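Local coordinates for cytochrome c (Rhodothermus marinus, PDB 3CP5), which probably carries electrons by cycling the iron of a single, covalently attached heme c between its oxidised and reduced states, at residues 71-74 with 75-79; 80-83 with 84-88; 89-92 with 93-96. All coordinates share one frame; numbering follows the deposited sequence. Where two conformers were deposited one is given.

How the interactions relate
After helices 10-17, 31-44 and 63-66, three short helices follow in succession, and each interaction is local to one turn or two. Interaction 1 covers most of helix 69-77 and the junction to the next; interaction 2 covers most of helix 79-85 and the first residues of helix 87-96; interaction 3 covers the rest of that helix. None closes a long loop, and none nests in or crosses another: they run in series. Side chains tie the series together. Tyr71 of interaction 1 packs on Met82 and Val88 of interaction 2 and on Met89 of interaction 3, while Ile83 meets Met89 and Val93. All three reach the heme, interaction 2 through Ile83.

Interaction 1 (71-74 with 75-79); sequences YIMN and VMLNP. With HEC (heme c), chain C.
Val75 lays its CG2 methyl over one face of the Tyr71 ring, the two side chains one helical turn apart and set at a slant to each other. The methyl sits 3.9 Å from the ring centroid and 17° off the ring normal, displaced toward the rim, a CH-pi contact. Tyr71 reaches this position because its CG is anti to the backbone N (chi1 174°), which swings a ring that leaves the backbone away from 75-79 back over the following turn. The ring edge is turned to the heme: Tyr71 OH donates to propionate oxygen O2A of the heme at 2.7 Å. The other methyl of Val75, CG1, rests 3.7 Å from heme C3A, so one valine touches both the tyrosine and the porphyrin. One residue on, Ile72 and Met76 run side by side in the same direction, with Ile72 CG2 3.8 Å from Met76 CE; Met76 CG touches heme methyl CMB at 3.6 Å. Backbone bonds such as Val75 N to Tyr71 O (3.0 Å) fix this spacing. Asn74 uses its amide elsewhere, on Val20 and Ala14; Asn78 OD1 caps the next helix by accepting Gly81 N, while its ND2 bonds to Gly18 O. Val75 also touches Met100, the axial methionine, and these i to i+4 contacts along one helix thus form a wall of the heme c pocket in a cytochrome c fold.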
loop_
_atom_site.group_PDB
_atom_site.type_symbol
_atom_site.label_atom_id
_atom_site.label_comp_id
_atom_site.label_asym_id
_atom_site.label_seq_id
_atom_site.Cartn_x
_atom_site.Cartn_y
_atom_site.Cartn_z
ATOM N N TYR A 71 5.905 3.815 3.331
ATOM C CA TYR A 71 5.228 4.361 2.159
ATOM C C TYR A 71 3.932 3.650 1.866
ATOM O O TYR A 71 2.923 4.286 1.629
ATOM C CB TYR A 71 6.170 4.317 0.953
ATOM C CG TYR A 71 5.579 4.717 -0.385
ATOM C CD1 TYR A 71 5.628 6.029 -0.837
ATOM C CD2 TYR A 71 4.964 3.796 -1.209
ATOM C CE1 TYR A 71 5.072 6.361 -2.062
ATOM C CE2 TYR A 71 4.416 4.086 -2.433
ATOM C CZ TYR A 71 4.485 5.388 -2.861
ATOM O OH TYR A 71 3.939 5.716 -4.084
ATOM N N ILE A 72 3.952 2.324 1.806
ATOM C CA ILE A 72 2.743 1.622 1.423
ATOM C C ILE A 72 1.631 1.835 2.444
ATOM O O ILE A 72 0.487 2.052 2.062
ATOM C CB ILE A 72 3.064 0.135 1.250
ATOM C CG1 ILE A 72 4.032 -0.102 0.076
ATOM C CG2 ILE A 72 1.806 -0.710 1.057
ATOM C CD1 ILE A 72 4.678 -1.484 0.083
ATOM N N MET A 73 1.928 1.796 3.752
ATOM C CA MET A 73 0.931 2.063 4.792
ATOM C C MET A 73 0.345 3.451 4.660
ATOM O O MET A 73 -0.875 3.635 4.771
ATOM C CB MET A 73 1.566 1.918 6.194
ATOM C CG MET A 73 2.024 0.506 6.508
ATOM S SD MET A 73 0.610 -0.511 6.977
ATOM C CE MET A 73 0.258 0.142 8.598
ATOM N N ASN A 74 1.182 4.464 4.400
ATOM C CA ASN A 74 0.648 5.840 4.358
ATOM C C ASN A 74 -0.110 6.167 3.083
ATOM O O ASN A 74 -0.985 7.022 3.084
ATOM C CB ASN A 74 1.805 6.810 4.629
ATOM C CG ASN A 74 2.188 6.805 6.090
ATOM O OD1 ASN A 74 1.439 6.368 6.966
ATOM N ND2 ASN A 74 3.357 7.268 6.433
ATOM N N VAL A 75 0.191 5.497 1.967
ATOM C CA VAL A 75 -0.658 5.603 0.767
ATOM C C VAL A 75 -2.057 5.091 1.096
ATOM O O VAL A 75 -3.056 5.720 0.735
ATOM C CB VAL A 75 -0.042 4.849 -0.431
ATOM C CG1 VAL A 75 -1.068 4.727 -1.542
ATOM C CG2 VAL A 75 1.208 5.551 -0.965
ATOM N N MET A 76 -2.176 3.945 1.804
ATOM C CA MET A 76 -3.475 3.426 2.206
ATOM C C MET A 76 -4.233 4.309 3.190
ATOM O O MET A 76 -5.463 4.514 3.053
ATOM C CB MET A 76 -3.322 2.004 2.831
ATOM C CG MET A 76 -3.012 0.903 1.837
ATOM S SD MET A 76 -3.151 -0.688 2.726
ATOM C CE MET A 76 -1.441 -1.097 3.039
ATOM N N LEU A 77 -3.527 4.815 4.200
ATOM C CA LEU A 77 -4.133 5.530 5.299
ATOM C C LEU A 77 -4.340 7.029 5.048
ATOM O O LEU A 77 -5.253 7.600 5.671
ATOM C CB LEU A 77 -3.321 5.332 6.568
ATOM C CG LEU A 77 -3.321 3.892 7.051
ATOM C CD1 LEU A 77 -2.210 3.675 8.097
ATOM C CD2 LEU A 77 -4.643 3.528 7.675
ATOM N N ASN A 78 -3.498 7.591 4.179
ATOM C CA ASN A 78 -3.403 9.031 3.909
ATOM C C ASN A 78 -3.098 9.299 2.460
ATOM O O ASN A 78 -2.114 9.963 2.128
ATOM C CB ASN A 78 -2.329 9.636 4.847
ATOM C CG ASN A 78 -2.253 11.123 4.795
ATOM O OD1 ASN A 78 -3.178 11.826 4.392
ATOM N ND2 ASN A 78 -1.113 11.590 5.280
ATOM N N PRO A 79 -3.914 8.768 1.541
ATOM C CA PRO A 79 -3.552 8.931 0.132
ATOM C C PRO A 79 -3.510 10.403 -0.278
ATOM O O PRO A 79 -2.728 10.889 -1.082
ATOM C CB PRO A 79 -4.659 8.156 -0.595
ATOM C CG PRO A 79 -5.808 8.208 0.363
ATOM C CD PRO A 79 -5.142 8.010 1.710
HETATM FE FE HEC C . -4.331 2.491 -4.800
HETATM C CHA HEC C . -1.582 3.979 -6.186
HETATM C CHB HEC C . -2.332 0.646 -2.748
HETATM C CHC HEC C . -7.124 1.291 -3.209
HETATM C CHD HEC C . -6.286 3.863 -7.200
HETATM N NA HEC C . -2.367 2.333 -4.549
HETATM C C1A HEC C . -1.351 3.066 -5.166
HETATM C C2A HEC C . -0.087 2.741 -4.552
HETATM C C3A HEC C . -0.288 1.797 -3.623
HETATM C C4A HEC C . -1.726 1.566 -3.602
HETATM C CMA HEC C . 0.750 1.092 -2.722
HETATM C CAA HEC C . 1.307 3.233 -5.011
HETATM C CBA HEC C . 1.970 2.302 -6.028
HETATM C CGA HEC C . 3.415 2.648 -6.303
HETATM O O1A HEC C . 3.966 2.090 -7.308
HETATM O O2A HEC C . 4.023 3.414 -5.510
HETATM N NB HEC C . -4.688 1.187 -3.328
HETATM C C1B HEC C . -3.717 0.435 -2.694
HETATM C C2B HEC C . -4.347 -0.433 -1.734
HETATM C C3B HEC C . -5.694 -0.221 -1.776
HETATM C C4B HEC C . -5.895 0.802 -2.783
HETATM C CMB HEC C . -3.545 -1.432 -0.862
HETATM C CAB HEC C . -6.777 -0.780 -0.832
HETATM C CBB HEC C . -6.558 -0.495 0.536
HETATM N NC HEC C . -6.303 2.622 -5.093
HETATM C C1C HEC C . -7.334 2.094 -4.316
HETATM C C2C HEC C . -8.624 2.417 -4.890
HETATM C C3C HEC C . -8.407 3.130 -6.006
HETATM C C4C HEC C . -6.974 3.210 -6.169
HETATM C CMC HEC C . -9.920 1.791 -4.391
HETATM C CAC HEC C . -9.421 3.523 -7.122
HETATM C CBC HEC C . -10.494 4.326 -6.648
HETATM N ND HEC C . -3.982 3.690 -6.360
HETATM C C1D HEC C . -4.940 4.139 -7.262
HETATM C C2D HEC C . -4.288 4.958 -8.286
HETATM C C3D HEC C . -3.004 5.070 -7.925
HETATM C C4D HEC C . -2.806 4.211 -6.775
HETATM C CMD HEC C . -5.104 5.612 -9.433
HETATM C CAD HEC C . -1.881 5.919 -8.549
HETATM C CBD HEC C . -1.791 7.281 -7.816
HETATM C CGD HEC C . -3.086 8.038 -8.004
HETATM O O1D HEC C . -3.780 8.335 -6.988
HETATM O O2D HEC C . -3.390 8.307 -9.227
#

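Interaction 2 (80-83 with 84-88)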
loop_
_atom_site.group_PDB
_atom_site.type_symbol
_atom_site.label_atom_id
_atom_site.label_comp_id
_atom_site.label_asym_id
_atom_site.label_seq_id
_atom_site.Cartn_x
_atom_site.Cartn_y
_atom_site.Cartn_z
ATOM N N ASN A 80 -4.384 11.265 0.264
ATOM C CA ASN A 80 -4.417 12.687 -0.088
ATOM C C ASN A 80 -3.144 13.389 0.348
ATOM O O ASN A 80 -2.537 14.198 -0.372
ATOM C CB ASN A 80 -5.669 13.338 0.500
ATOM C CG ASN A 80 -6.971 12.671 0.095
ATOM O OD1 ASN A 80 -7.840 12.307 0.908
ATOM N ND2 ASN A 80 -7.109 12.512 -1.239
ATOM N N GLY A 81 -2.658 13.104 1.535
ATOM C CA GLY A 81 -1.401 13.683 1.957
ATOM C C GLY A 81 -0.216 13.172 1.153
ATOM O O GLY A 81 0.696 13.925 0.853
ATOM N N MET A 82 -0.252 11.888 0.798
ATOM C CA MET A 82 0.815 11.342 -0.026
ATOM C C MET A 82 0.803 11.954 -1.415
ATOM O O MET A 82 1.856 12.244 -1.986
ATOM C CB MET A 82 0.734 9.807 -0.038
ATOM C CG MET A 82 1.033 9.212 1.330
ATOM S SD MET A 82 2.749 9.400 1.915
ATOM C CE MET A 82 3.553 8.111 0.959
ATOM N N ILE A 83 -0.387 12.167 -1.978
ATOM C CA ILE A 83 -0.465 12.775 -3.297
ATOM C C ILE A 83 0.006 14.214 -3.216
ATOM O O ILE A 83 0.654 14.702 -4.148
ATOM C CB ILE A 83 -1.921 12.694 -3.844
ATOM C CG1 ILE A 83 -2.258 11.267 -4.243
ATOM C CG2 ILE A 83 -2.123 13.703 -4.942
ATOM C CD1 ILE A 83 -3.697 10.940 -4.397
ATOM N N GLN A 84 -0.259 14.926 -2.133
ATOM C CA GLN A 84 0.147 16.309 -1.991
ATOM C C GLN A 84 1.640 16.468 -1.740
ATOM O O GLN A 84 2.224 17.496 -2.196
ATOM C CB GLN A 84 -0.604 16.925 -0.808
ATOM C CG GLN A 84 -2.090 17.123 -1.019
ATOM C CD GLN A 84 -2.828 17.444 0.274
ATOM O OE1 GLN A 84 -2.361 17.233 1.396
ATOM N NE2 GLN A 84 -4.027 17.963 0.091
ATOM N N ARG A 85 2.240 15.536 -1.045
ATOM C CA ARG A 85 3.606 15.767 -0.574
ATOM C C ARG A 85 4.654 14.775 -1.015
ATOM O O ARG A 85 5.865 15.028 -0.846
ATOM C CB ARG A 85 3.516 15.822 0.976
ATOM C CG ARG A 85 2.557 16.870 1.510
ATOM C CD ARG A 85 2.495 17.046 3.010
ATOM N NE ARG A 85 3.794 16.893 3.646
ATOM C CZ ARG A 85 4.022 16.739 4.944
ATOM N NH1 ARG A 85 2.965 16.737 5.742
ATOM N NH2 ARG A 85 5.248 16.600 5.444
ATOM N N HIS A 86 4.325 13.619 -1.614
ATOM C CA HIS A 86 5.323 12.604 -1.938
ATOM C C HIS A 86 5.523 12.554 -3.441
ATOM O O HIS A 86 4.568 12.329 -4.166
ATOM C CB HIS A 86 4.915 11.228 -1.417
ATOM C CG HIS A 86 6.102 10.309 -1.329
ATOM N ND1 HIS A 86 6.722 9.794 -2.447
ATOM C CD2 HIS A 86 6.783 9.907 -0.230
ATOM C CE1 HIS A 86 7.755 9.058 -2.033
ATOM N NE2 HIS A 86 7.808 9.113 -0.698
ATOM N N PRO A 87 6.729 12.776 -3.946
ATOM C CA PRO A 87 6.950 12.838 -5.399
ATOM C C PRO A 87 6.582 11.590 -6.177
ATOM O O PRO A 87 6.183 11.720 -7.335
ATOM C CB PRO A 87 8.461 13.053 -5.572
ATOM C CG PRO A 87 9.030 12.856 -4.244
ATOM C CD PRO A 87 7.971 13.020 -3.224
ATOM N N VAL A 88 6.679 10.410 -5.572
ATOM C CA VAL A 88 6.337 9.224 -6.329
ATOM C C VAL A 88 4.836 9.146 -6.583
ATOM O O VAL A 88 4.392 8.834 -7.686
ATOM C CB VAL A 88 6.818 8.000 -5.548
ATOM C CG1 VAL A 88 6.348 6.750 -6.213
ATOM C CG2 VAL A 88 8.355 8.072 -5.457
#
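Gln84 lies along the turn that precedes it, and its aliphatic part covers the carbonyl of Asn80: Gln84 CG lies 3.0 Å from Asn80 O, the same oxygen that receives Gln84 N in a hydrogen bond of 3.0 Å. With CG anti to the carbonyl carbon (chi1 -69°) and the chain extended beyond it, the side chain runs back beside the first turn and brings Gln84 OE1 to 3.7 Å from Gly81 CA. Met82 behaves differently. Successive bends (chi2 -68°, chi3 -78°) bring its end alongside His86, with Met82 CE 3.9 Å from His86 CD2; the methyl approaches the ring obliquely. His86 CB, meanwhile, sits against Met82 O, which accepts His86 N at 2.9 Å and, weakly, Arg85 N, whose stronger bond goes to Gly81 O. The ND1 of His86 accepts Val88 N at 3.2 Å, the donor close to the ring plane, and this bond N-caps the helix that opens at Pro87. NE2 bonds to Pro10 O, and the ring also meets Tyr71 edge-to-face. Since ND1 accepts from an amide while NE2 faces a carbonyl oxygen, the chemistry implies a His86 that is probably neutral with its proton on NE2, a buried imidazole whose two nitrogens both have partners and whose rotation is thereby fixed.

Interaction 3 (89-92 with 93-96); sequences MKQL and VQEY. With HEC (heme c), chain C.
The Tyr96 ring meets the carbonyl of Leu92 at its edge: Leu92 O lies in the ring plane, 3.3 Å from Tyr96 CD2. That same oxygen accepts Tyr96 N at 2.8 Å, so the oxygen bonded to the backbone N-H also lies against the ring edge. Beyond it, Leu92 CD2 reaches Tyr96 CE2 at 3.9 Å, the two side chains running together in one direction, while the heme propionate carbon CAD comes to the ring obliquely. The phenol oxygen finds its partner outside the helix, in Arg54, which also makes a long, weak ion pair with Glu95. The side chains of Gln91 and Glu95 lie near each other on the more exposed side.

These contacts belong to helix 87-96, a helix of the cytochrome c fold whose inner side lies along the heme propionates. The two methyls of Leu92 divide the work: CD2 goes to the tyrosine, whereas CD1 rests 3.4 Å from heme CGA, the carboxylate carbon of the propionate to which Tyr71 OH is hydrogen-bonded. Val93 takes the other propionate. Its CG2, placed beside the backbone N, lies 3.4 Å from heme CGD and also close to Met89 O, to which Val93 N is bonded at 3.0 Å. One turn earlier, the Met89 chain bends twice, and Met89 CE comes to 3.9 Å from heme CBD. Tyr71, Val75, Met82 and Ile83, from the two preceding helices, touch that methionine. Glu95 N closes onto Gln91 O and Gln94 N onto Lys90 O, regular helical bonds on the more exposed side, where Lys90 and Gln94 extend away from the heme.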
loop_
_atom_site.group_PDB
_atom_site.type_symbol
_atom_site.label_atom_id
_atom_site.label_comp_id
_atom_site.label_asym_id
_atom_site.label_seq_id
_atom_site.Cartn_x
_atom_site.Cartn_y
_atom_site.Cartn_z
ATOM N N MET A 89 4.031 9.447 -5.543
ATOM C CA MET A 89 2.570 9.469 -5.709
ATOM C C MET A 89 2.138 10.593 -6.637
ATOM O O MET A 89 1.201 10.453 -7.430
ATOM C CB MET A 89 1.818 9.561 -4.375
ATOM C CG MET A 89 1.666 8.257 -3.643
ATOM S SD MET A 89 0.546 7.106 -4.452
ATOM C CE MET A 89 -1.095 7.628 -4.013
ATOM N N LYS A 90 2.803 11.731 -6.540
ATOM C CA LYS A 90 2.420 12.821 -7.465
ATOM C C LYS A 90 2.668 12.393 -8.903
ATOM O O LYS A 90 1.827 12.622 -9.786
ATOM C CB LYS A 90 3.121 14.117 -7.047
ATOM C CG LYS A 90 2.479 15.369 -7.538
ATOM C CD LYS A 90 3.214 16.640 -7.129
ATOM C CE LYS A 90 2.930 17.783 -8.107
ATOM N NZ LYS A 90 3.082 19.147 -7.532
ATOM N N GLN A 91 3.792 11.758 -9.230
ATOM C CA GLN A 91 4.030 11.271 -10.595
ATOM C C GLN A 91 2.964 10.269 -11.004
ATOM O O GLN A 91 2.534 10.250 -12.185
ATOM C CB GLN A 91 5.428 10.656 -10.756
ATOM C CG GLN A 91 5.754 10.215 -12.190
ATOM C CD GLN A 91 5.322 8.881 -12.732
ATOM O OE1 GLN A 91 4.872 8.754 -13.893
ATOM N NE2 GLN A 91 5.362 7.878 -11.865
ATOM N N LEU A 92 2.606 9.367 -10.129
ATOM C CA LEU A 92 1.572 8.374 -10.481
ATOM C C LEU A 92 0.234 9.014 -10.763
ATOM O O LEU A 92 -0.490 8.494 -11.643
ATOM C CB LEU A 92 1.541 7.327 -9.371
ATOM C CG LEU A 92 2.735 6.376 -9.234
ATOM C CD1 LEU A 92 2.632 5.550 -7.968
ATOM C CD2 LEU A 92 2.735 5.381 -10.394
ATOM N N VAL A 93 -0.126 10.081 -10.046
ATOM C CA VAL A 93 -1.374 10.768 -10.410
ATOM C C VAL A 93 -1.269 11.333 -11.812
ATOM O O VAL A 93 -2.246 11.279 -12.585
ATOM C CB VAL A 93 -1.718 11.894 -9.405
ATOM C CG1 VAL A 93 -2.854 12.745 -9.916
ATOM C CG2 VAL A 93 -2.091 11.323 -8.054
ATOM N N GLN A 94 -0.123 11.915 -12.207
ATOM C CA GLN A 94 0.042 12.399 -13.566
ATOM C C GLN A 94 -0.123 11.242 -14.537
ATOM O O GLN A 94 -0.728 11.389 -15.625
ATOM C CB GLN A 94 1.436 13.041 -13.687
ATOM C CG GLN A 94 1.825 13.463 -15.095
ATOM C CD GLN A 94 3.262 13.994 -15.088
ATOM O OE1 GLN A 94 4.191 13.240 -14.814
ATOM N NE2 GLN A 94 3.346 15.277 -15.349
ATOM N N GLU A 95 0.419 10.068 -14.240
ATOM C CA GLU A 95 0.268 8.932 -15.141
ATOM C C GLU A 95 -1.119 8.345 -15.221
ATOM O O GLU A 95 -1.544 7.963 -16.330
ATOM C CB GLU A 95 1.260 7.846 -14.709
ATOM C CG GLU A 95 1.310 6.615 -15.561
ATOM C CD GLU A 95 2.353 5.587 -15.165
ATOM O OE1 GLU A 95 3.207 5.925 -14.318
ATOM O OE2 GLU A 95 2.343 4.462 -15.700
ATOM N N TYR A 96 -1.814 8.203 -14.109
ATOM C CA TYR A 96 -3.035 7.436 -14.023
ATOM C C TYR A 96 -4.267 8.285 -14.094
ATOM O O TYR A 96 -5.331 7.774 -14.469
ATOM C CB TYR A 96 -3.042 6.578 -12.744
ATOM C CG TYR A 96 -2.171 5.357 -12.992
ATOM C CD1 TYR A 96 -2.656 4.189 -13.546
ATOM C CD2 TYR A 96 -0.817 5.370 -12.701
ATOM C CE1 TYR A 96 -1.839 3.095 -13.770
ATOM C CE2 TYR A 96 -0.002 4.261 -12.936
ATOM C CZ TYR A 96 -0.506 3.100 -13.474
ATOM O OH TYR A 96 0.273 2.000 -13.730
HETATM FE FE HEC C . -4.331 2.491 -4.800
HETATM C CHA HEC C . -1.582 3.979 -6.186
HETATM C CHB HEC C . -2.332 0.646 -2.748
HETATM C CHC HEC C . -7.124 1.291 -3.209
HETATM C CHD HEC C . -6.286 3.863 -7.200
HETATM N NA HEC C . -2.367 2.333 -4.549
HETATM C C1A HEC C . -1.351 3.066 -5.166
HETATM C C2A HEC C . -0.087 2.741 -4.552
HETATM C C3A HEC C . -0.288 1.797 -3.623
HETATM C C4A HEC C . -1.726 1.566 -3.602
HETATM C CMA HEC C . 0.750 1.092 -2.722
HETATM C CAA HEC C . 1.307 3.233 -5.011
HETATM C CBA HEC C . 1.970 2.302 -6.028
HETATM C CGA HEC C . 3.415 2.648 -6.303
HETATM O O1A HEC C . 3.966 2.090 -7.308
HETATM O O2A HEC C . 4.023 3.414 -5.510
HETATM N NB HEC C . -4.688 1.187 -3.328
HETATM C C1B HEC C . -3.717 0.435 -2.694
HETATM C C2B HEC C . -4.347 -0.433 -1.734
HETATM C C3B HEC C . -5.694 -0.221 -1.776
HETATM C C4B HEC C . -5.895 0.802 -2.783
HETATM C CMB HEC C . -3.545 -1.432 -0.862
HETATM C CAB HEC C . -6.777 -0.780 -0.832
HETATM C CBB HEC C . -6.558 -0.495 0.536
HETATM N NC HEC C . -6.303 2.622 -5.093
HETATM C C1C HEC C . -7.334 2.094 -4.316
HETATM C C2C HEC C . -8.624 2.417 -4.890
HETATM C C3C HEC C . -8.407 3.130 -6.006
HETATM C C4C HEC C . -6.974 3.210 -6.169
HETATM C CMC HEC C . -9.920 1.791 -4.391
HETATM C CAC HEC C . -9.421 3.523 -7.122
HETATM C CBC HEC C . -10.494 4.326 -6.648
HETATM N ND HEC C . -3.982 3.690 -6.360
HETATM C C1D HEC C . -4.940 4.139 -7.262
HETATM C C2D HEC C . -4.288 4.958 -8.286
HETATM C C3D HEC C . -3.004 5.070 -7.925
HETATM C C4D HEC C . -2.806 4.211 -6.775
HETATM C CMD HEC C . -5.104 5.612 -9.433
HETATM C CAD HEC C . -1.881 5.919 -8.549
HETATM C CBD HEC C . -1.791 7.281 -7.816
HETATM C CGD HEC C . -3.086 8.038 -8.004
HETATM O O1D HEC C . -3.780 8.335 -6.988
HETATM O O2D HEC C . -3.390 8.307 -9.227
#